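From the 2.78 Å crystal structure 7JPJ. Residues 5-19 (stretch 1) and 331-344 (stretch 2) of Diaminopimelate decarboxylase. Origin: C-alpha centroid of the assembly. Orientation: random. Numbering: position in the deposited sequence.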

ATOM      1  N   ASN A   5      24.539 -11.164  20.000  1.00 27.50           N
ATOM      2  CA  ASN A   5      23.157 -10.697  19.946  1.00 26.30           C
ATOM      3  C   ASN A   5      23.100  -9.227  20.343  1.00 25.69           C
ATOM      4  O   ASN A   5      23.698  -8.841  21.353  1.00 26.07           O
ATOM      5  CB  ASN A   5      22.268 -11.526  20.873  1.00 26.14           C
ATOM      6  CG  ASN A   5      21.686 -12.745  20.187  1.00 26.23           C
ATOM      7  OD1 ASN A   5      21.523 -12.768  18.967  1.00 26.05           O
ATOM      8  ND2 ASN A   5      21.371 -13.768  20.971  1.00 26.54           N
ATOM      9  N   PRO A   6      22.408  -8.382  19.583  1.00 24.35           N
ATOM     10  CA  PRO A   6      22.310  -6.966  19.957  1.00 23.79           C
ATOM     11  C   PRO A   6      21.619  -6.792  21.302  1.00 23.49           C
ATOM     12  O   PRO A   6      20.595  -7.419  21.582  1.00 23.14           O
ATOM     13  CB  PRO A   6      21.485  -6.353  18.819  1.00 22.93           C
ATOM     14  CG  PRO A   6      21.634  -7.304  17.677  1.00 23.29           C
ATOM     15  CD  PRO A   6      21.753  -8.664  18.294  1.00 23.94           C
ATOM     16  N   LEU A   7      22.130  -5.874  22.113  1.00 23.50           N
ATOM     17  CA  LEU A   7      21.585  -5.693  23.479  1.00 23.30           C
ATOM     18  C   LEU A   7      20.483  -4.656  23.413  1.00 22.33           C
ATOM     19  O   LEU A   7      19.757  -4.497  24.390  1.00 22.11           O
ATOM     20  CB  LEU A   7      22.731  -5.280  24.397  1.00 24.04           C
ATOM     21  CG  LEU A   7      23.860  -6.295  24.533  1.00 25.16           C
ATOM     22  CD1 LEU A   7      25.150  -5.602  24.926  1.00 25.92           C
ATOM     23  CD2 LEU A   7      23.497  -7.364  25.546  1.00 25.47           C
ATOM     24  N   GLN A   8      20.400  -3.979  22.283  1.00 23.33           N
ATOM     25  CA  GLN A   8      19.309  -3.019  22.058  1.00 22.87           C
ATOM     26  C   GLN A   8      19.093  -2.931  20.555  1.00 22.81           C
ATOM     27  O   GLN A   8      19.828  -3.576  19.823  1.00 23.07           O
ATOM     28  CB  GLN A   8      19.682  -1.643  22.604  1.00 22.90           C
ATOM     29  CG  GLN A   8      21.056  -1.143  22.199  1.00 23.35           C
ATOM     30  CD  GLN A   8      21.169   0.340  22.443  1.00 23.25           C
ATOM     31  OE1 GLN A   8      21.608   0.781  23.499  1.00 23.51           O
ATOM     32  NE2 GLN A   8      20.755   1.127  21.466  1.00 22.91           N
ATOM     33  N   SER A   9      18.120  -2.143  20.129  1.00 21.05           N
ATOM     34  CA  SER A   9      17.909  -1.886  18.692  1.00 20.66           C
ATOM     35  C   SER A   9      18.576  -0.543  18.398  1.00 20.59           C
ATOM     36  O   SER A   9      19.376  -0.109  19.215  1.00 21.05           O
ATOM     37  CB  SER A   9      16.449  -1.891  18.423  1.00 20.05           C
ATOM     38  OG  SER A   9      15.833  -0.750  18.958  1.00 19.90           O
ATOM     39  N   ILE A  10      18.262   0.093  17.281  1.00 20.31           N
ATOM     40  CA  ILE A  10      18.820   1.448  17.014  1.00 20.34           C
ATOM     41  C   ILE A  10      18.527   2.384  18.198  1.00 20.36           C
ATOM     42  O   ILE A  10      19.432   3.153  18.550  1.00 20.59           O
ATOM     43  CB  ILE A  10      18.365   1.989  15.643  1.00 20.04           C
ATOM     44  CG1 ILE A  10      19.218   1.430  14.504  1.00 19.95           C
ATOM     45  CG2 ILE A  10      18.294   3.504  15.598  1.00 19.91           C
ATOM     46  CD1 ILE A  10      20.697   1.524  14.756  1.00 20.37           C
ATOM     47  N   PHE A  11      17.341   2.318  18.811  1.00 19.30           N
ATOM     48  CA  PHE A  11      17.128   3.208  19.946  1.00 19.27           C
ATOM     49  C   PHE A  11      16.246   2.598  21.036  1.00 19.30           C
ATOM     50  O   PHE A  11      15.765   3.337  21.905  1.00 19.23           O
ATOM     51  CB  PHE A  11      16.532   4.557  19.491  1.00 18.72           C
ATOM     52  CG  PHE A  11      15.194   4.450  18.796  1.00 18.14           C
ATOM     53  CD1 PHE A  11      14.013   4.392  19.525  1.00 17.95           C
ATOM     54  CD2 PHE A  11      15.116   4.447  17.410  1.00 17.86           C
ATOM     55  CE1 PHE A  11      12.782   4.305  18.886  1.00 17.52           C
ATOM     56  CE2 PHE A  11      13.886   4.362  16.764  1.00 17.41           C
ATOM     57  CZ  PHE A  11      12.720   4.292  17.505  1.00 17.25           C
ATOM     58  N   LEU A  12      16.038   1.281  21.036  1.00 19.66           N
ATOM     59  CA  LEU A  12      15.135   0.636  21.988  1.00 19.70           C
ATOM     60  C   LEU A  12      15.852  -0.498  22.710  1.00 20.36           C
ATOM     61  O   LEU A  12      16.178  -1.519  22.097  1.00 20.55           O
ATOM     62  CB  LEU A  12      13.883   0.104  21.289  1.00 19.25           C
ATOM     63  CG  LEU A  12      12.835   1.121  20.839  1.00 18.67           C
ATOM     64  CD1 LEU A  12      11.637   0.408  20.240  1.00 18.39           C
ATOM     65  CD2 LEU A  12      12.416   2.010  22.001  1.00 18.71           C
ATOM     66  N   THR A  13      16.084  -0.323  24.008  1.00 21.26           N
ATOM     67  CA  THR A  13      16.488  -1.431  24.857  1.00 21.89           C
ATOM     68  C   THR A  13      15.269  -2.295  25.171  1.00 21.71           C
ATOM     69  O   THR A  13      14.129  -1.873  24.952  1.00 21.19           O
ATOM     70  CB  THR A  13      17.119  -0.913  26.150  1.00 22.46           C
ATOM     71  OG1 THR A  13      16.122  -0.265  26.949  1.00 22.25           O
ATOM     72  CG2 THR A  13      18.243   0.066  25.846  1.00 22.64           C
ATOM     73  N   PRO A  14      15.476  -3.520  25.663  1.00 22.94           N
ATOM     74  CA  PRO A  14      14.315  -4.333  26.066  1.00 22.96           C
ATOM     75  C   PRO A  14      13.436  -3.654  27.101  1.00 22.91           C
ATOM     76  O   PRO A  14      12.220  -3.882  27.112  1.00 22.85           O
ATOM     77  CB  PRO A  14      14.959  -5.612  26.614  1.00 23.16           C
ATOM     78  CG  PRO A  14      16.264  -5.703  25.904  1.00 23.31           C
ATOM     79  CD  PRO A  14      16.733  -4.290  25.716  1.00 23.15           C
ATOM     80  N   GLU A  15      14.009  -2.818  27.971  1.00 23.34           N
ATOM     81  CA  GLU A  15      13.193  -2.075  28.926  1.00 23.34           C
ATOM     82  C   GLU A  15      12.406  -0.968  28.233  1.00 23.40           C
ATOM     83  O   GLU A  15      11.221  -0.765  28.524  1.00 23.66           O
ATOM     84  CB  GLU A  15      14.073  -1.494  30.032  1.00 23.53           C
ATOM     85  CG  GLU A  15      14.567  -2.510  31.058  1.00 23.92           C
ATOM     86  CD  GLU A  15      15.772  -3.308  30.580  1.00 24.41           C
ATOM     87  OE1 GLU A  15      16.239  -3.068  29.442  1.00 24.14           O
ATOM     88  OE2 GLU A  15      16.258  -4.169  31.348  1.00 24.98           O
ATOM     89  N   THR A  16      13.050  -0.240  27.318  1.00 21.87           N
ATOM     90  CA  THR A  16      12.367   0.841  26.614  1.00 22.29           C
ATOM     91  C   THR A  16      11.286   0.312  25.680  1.00 22.80           C
ATOM     92  O   THR A  16      10.284   0.998  25.444  1.00 23.28           O
ATOM     93  CB  THR A  16      13.369   1.680  25.820  1.00 22.18           C
ATOM     94  OG1 THR A  16      14.578   1.828  26.573  1.00 21.80           O
ATOM     95  CG2 THR A  16      12.794   3.057  25.535  1.00 22.61           C
ATOM     96  N   ALA A  17      11.472  -0.893  25.134  1.00 21.10           N
ATOM     97  CA  ALA A  17      10.467  -1.470  24.246  1.00 21.39           C
ATOM     98  C   ALA A  17       9.199  -1.826  25.014  1.00 21.74           C
ATOM     99  O   ALA A  17       8.088  -1.491  24.587  1.00 22.40           O
ATOM    100  CB  ALA A  17      11.035  -2.698  23.535  1.00 20.86           C
ATOM    101  N   LYS A  18       9.310  -2.509  26.147  1.00 21.73           N
ATOM    102  CA  LYS A  18       8.108  -2.803  26.961  1.00 22.06           C
ATOM    103  C   LYS A  18       7.454  -1.510  27.446  1.00 22.54           C
ATOM    104  O   LYS A  18       6.240  -1.503  27.560  1.00 23.12           O
ATOM    105  CB  LYS A  18       8.417  -3.704  28.156  1.00 21.34           C
ATOM    106  CG  LYS A  18       7.501  -4.902  28.334  1.00 21.65           C
ATOM    107  CD  LYS A  18       7.434  -5.366  29.767  1.00 21.32           C
ATOM    108  CE  LYS A  18       6.022  -5.639  30.236  1.00 21.64           C
ATOM    109  NZ  LYS A  18       6.002  -6.366  31.529  1.00 21.09           N
ATOM    110  N   ALA A  19       8.230  -0.462  27.710  1.00 21.43           N
ATOM    111  CA  ALA A  19       7.614   0.794  28.129  1.00 21.76           C
ATOM    112  C   ALA A  19       6.715   1.362  27.037  1.00 22.60           C
ATOM    113  O   ALA A  19       5.648   1.917  27.327  1.00 23.08           O
ATOM    114  CB  ALA A  19       8.694   1.804  28.519  1.00 21.25           C
ATOM    115  N   ILE A 331      16.554  -5.442  11.675  1.00 19.84           N
ATOM    116  CA  ILE A 331      15.630  -6.204  12.504  1.00 20.22           C
ATOM    117  C   ILE A 331      16.369  -6.714  13.732  1.00 20.06           C
ATOM    118  O   ILE A 331      17.411  -7.366  13.611  1.00 19.85           O
ATOM    119  CB  ILE A 331      15.005  -7.374  11.722  1.00 20.28           C
ATOM    120  CG1 ILE A 331      14.183  -6.835  10.550  1.00 19.98           C
ATOM    121  CG2 ILE A 331      14.153  -8.227  12.641  1.00 20.51           C
ATOM    122  CD1 ILE A 331      13.846  -7.870   9.510  1.00 20.02           C
ATOM    123  N   THR A 332      15.828  -6.416  14.910  1.00 19.72           N
ATOM    124  CA  THR A 332      16.367  -6.888  16.175  1.00 19.61           C
ATOM    125  C   THR A 332      15.251  -7.543  16.970  1.00 19.70           C
ATOM    126  O   THR A 332      14.133  -7.019  17.035  1.00 19.89           O
ATOM    127  CB  THR A 332      16.989  -5.742  16.987  1.00 19.93           C
ATOM    128  OG1 THR A 332      18.129  -5.225  16.291  1.00 20.00           O
ATOM    129  CG2 THR A 332      17.425  -6.228  18.360  1.00 21.00           C
ATOM    130  N   ILE A 333      15.552  -8.690  17.570  1.00 19.72           N
ATOM    131  CA  ILE A 333      14.601  -9.430  18.389  1.00 19.99           C
ATOM    132  C   ILE A 333      15.020  -9.297  19.844  1.00 21.53           C
ATOM    133  O   ILE A 333      16.138  -9.675  20.213  1.00 22.68           O
ATOM    134  CB  ILE A 333      14.517 -10.902  17.966  1.00 19.91           C
ATOM    135  CG1 ILE A 333      13.818 -11.007  16.611  1.00 19.03           C
ATOM    136  CG2 ILE A 333      13.789 -11.719  19.025  1.00 20.56           C
ATOM    137  CD1 ILE A 333      13.857 -12.388  16.024  1.00 19.17           C
ATOM    138  N   LEU A 334      14.123  -8.756  20.671  1.00 21.06           N
ATOM    139  CA  LEU A 334      14.347  -8.542  22.091  1.00 22.70           C
ATOM    140  C   LEU A 334      13.452  -9.461  22.917  1.00 23.30           C
ATOM    141  O   LEU A 334      12.385  -9.874  22.452  1.00 22.32           O
ATOM    142  CB  LEU A 334      14.075  -7.083  22.477  1.00 22.92           C
ATOM    143  CG  LEU A 334      14.961  -6.056  21.769  1.00 22.48           C
ATOM    144  CD1 LEU A 334      14.435  -4.645  21.974  1.00 22.44           C
ATOM    145  CD2 LEU A 334      16.402  -6.176  22.245  1.00 23.89           C
ATOM    146  N   PRO A 335      13.858  -9.806  24.141  1.00 21.46           N
ATOM    147  CA  PRO A 335      13.039 -10.710  24.960  1.00 21.98           C
ATOM    148  C   PRO A 335      11.720 -10.062  25.351  1.00 21.58           C
ATOM    149  O   PRO A 335      11.681  -8.909  25.789  1.00 21.53           O
ATOM    150  CB  PRO A 335      13.919 -10.979  26.186  1.00 23.36           C
ATOM    151  CG  PRO A 335      14.841  -9.803  26.249  1.00 23.42           C
ATOM    152  CD  PRO A 335      15.108  -9.428  24.823  1.00 22.41           C
ATOM    153  N   GLY A 336      10.633 -10.820  25.194  1.00 23.44           N
ATOM    154  CA  GLY A 336       9.325 -10.386  25.663  1.00 22.48           C
ATOM    155  C   GLY A 336       9.247 -10.171  27.161  1.00 22.69           C
ATOM    156  O   GLY A 336       8.231  -9.664  27.649  1.00 22.26           O
ATOM    157  N   SER A 337      10.286 -10.557  27.901  1.00 23.44           N
ATOM    158  CA  SER A 337      10.336 -10.256  29.326  1.00 23.74           C
ATOM    159  C   SER A 337      10.567  -8.769  29.566  1.00 23.89           C
ATOM    160  O   SER A 337      10.030  -8.196  30.522  1.00 23.87           O
ATOM    161  CB  SER A 337      11.434 -11.082  29.990  1.00 24.49           C
ATOM    162  OG  SER A 337      12.058 -10.346  31.027  1.00 24.92           O
ATOM    163  N   GLY A 338      11.355  -8.128  28.710  1.00 24.48           N
ATOM    164  CA  GLY A 338      11.737  -6.749  28.914  1.00 24.84           C
ATOM    165  C   GLY A 338      12.989  -6.559  29.739  1.00 25.61           C
ATOM    166  O   GLY A 338      13.367  -5.409  30.007  1.00 25.93           O
ATOM    167  N   ASN A 339      13.644  -7.642  30.149  1.00 27.60           N
ATOM    168  CA  ASN A 339      14.870  -7.575  30.933  1.00 28.38           C
ATOM    169  C   ASN A 339      16.070  -7.748  30.014  1.00 28.93           C
ATOM    170  O   ASN A 339      16.135  -8.713  29.244  1.00 28.96           O
ATOM    171  CB  ASN A 339      14.886  -8.651  32.020  1.00 28.44           C
ATOM    172  CG  ASN A 339      13.683  -8.574  32.942  1.00 28.76           C
ATOM    173  OD1 ASN A 339      13.333  -9.553  33.602  1.00 29.71           O
ATOM    174  ND2 ASN A 339      13.052  -7.404  33.003  1.00 28.03           N
ATOM    175  N   SER A 340      17.022  -6.816  30.102  1.00 25.90           N
ATOM    176  CA  SER A 340      18.243  -6.932  29.316  1.00 26.28           C
ATOM    177  C   SER A 340      19.092  -8.125  29.729  1.00 26.61           C
ATOM    178  O   SER A 340      20.044  -8.460  29.018  1.00 26.90           O
ATOM    179  CB  SER A 340      19.063  -5.646  29.424  1.00 26.64           C
ATOM    180  OG  SER A 340      18.265  -4.513  29.134  1.00 26.37           O
ATOM    181  N   ALA A 341      18.777  -8.768  30.853  1.00 26.84           N
ATOM    182  CA  ALA A 341      19.483  -9.981  31.238  1.00 27.67           C
ATOM    183  C   ALA A 341      19.050 -11.188  30.413  1.00 27.28           C
ATOM    184  O   ALA A 341      19.810 -12.156  30.310  1.00 28.14           O
ATOM    185  CB  ALA A 341      19.271 -10.263  32.726  1.00 29.02           C
ATOM    186  N   ASP A 342      17.858 -11.148  29.819  1.00 27.74           N
ATOM    187  CA  ASP A 342      17.336 -12.258  29.034  1.00 27.66           C
ATOM    188  C   ASP A 342      17.660 -12.147  27.551  1.00 27.89           C
ATOM    189  O   ASP A 342      17.076 -12.883  26.748  1.00 27.78           O
ATOM    190  CB  ASP A 342      15.819 -12.372  29.216  1.00 26.95           C
ATOM    191  CG  ASP A 342      15.412 -12.436  30.671  1.00 26.85           C
ATOM    192  OD1 ASP A 342      16.203 -12.952  31.491  1.00 28.20           O
ATOM    193  OD2 ASP A 342      14.297 -11.979  30.994  1.00 26.31           O
ATOM    194  N   VAL A 343      18.566 -11.249  27.164  1.00 25.25           N
ATOM    195  CA  VAL A 343      18.963 -11.171  25.761  1.00 25.45           C
ATOM    196  C   VAL A 343      19.669 -12.455  25.340  1.00 25.83           C
ATOM    197  O   VAL A 343      19.281 -13.103  24.360  1.00 25.84           O
ATOM    198  CB  VAL A 343      19.842  -9.933  25.512  1.00 25.66           C
ATOM    199  CG1 VAL A 343      20.229  -9.850  24.044  1.00 25.81           C
ATOM    200  CG2 VAL A 343      19.114  -8.671  25.948  1.00 25.31           C
ATOM    201  N   GLY A 344      20.705 -12.847  26.079  1.00 25.06           N
ATOM    202  CA  GLY A 344      21.368 -14.112  25.833  1.00 26.09           C
ATOM    203  C   GLY A 344      22.322 -14.064  24.652  1.00 26.13           C
ATOM    204  O   GLY A 344      22.775 -13.002  24.212  1.00 25.78           O
TER

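The closest backbone approach is made where a helix begins against a glycine: in the first turn of helix 14-19, P14 CA lies 4.5 Å from G338 CA, and G338 is the last residue of a type I turn that starts at P335. Here G338 CA lies 3.4 Å from P14 O in a CA-H...O contact. The backbone angles at G338 (phi 89°, psi 3°) call for glycine: an ideal CB would be jammed against the carbonyl O of the residue before, and would sit a tight 3.2 Å from K18 CD. The turn is closed by G338 N to P335 O (3.0 Å). Beside it, E15 accepts a hydrogen bond from the other stretch. Its CA-to-CB bond points sideways, but chi1 near -75° (m) and chi2 near 81° (p) bring the carboxylate to S340, whose backbone N donates to E15 OE2 (3.0 Å, 158°). S340 OG is also only 2.5 Å from E15 OE1, so backbone and side chain of S340 both crowd the carboxylate.

The apolar centre is built on P14 and L334, each directed toward the other stretch. P14 CG touches L334 CD2 at 3.7 Å, P335 CD at 4.0 Å and V343 CG2 at 4.1 Å; the proline ring thus packs its CG against three apolar side chains. L334 CD1 reaches on to A17 CB (4.2 Å), about one helical turn after P14, and to the backbone at L12 O (3.6 Å).

Before the helix, the loop packs against T332 and L334 of strand 331-334, without hydrogen bonds to them. T332 CG2 meets P6 CB at 4.1 Å and Q8 O at 3.9 Å, while V343 CG1 lies 3.5 Å from P6 O and 4.4 Å from L7 CD2. The loop holds its own shape: S9 N donates to L12 O (2.8 Å), and L12 N returns a bond to S9 OG (2.9 Å).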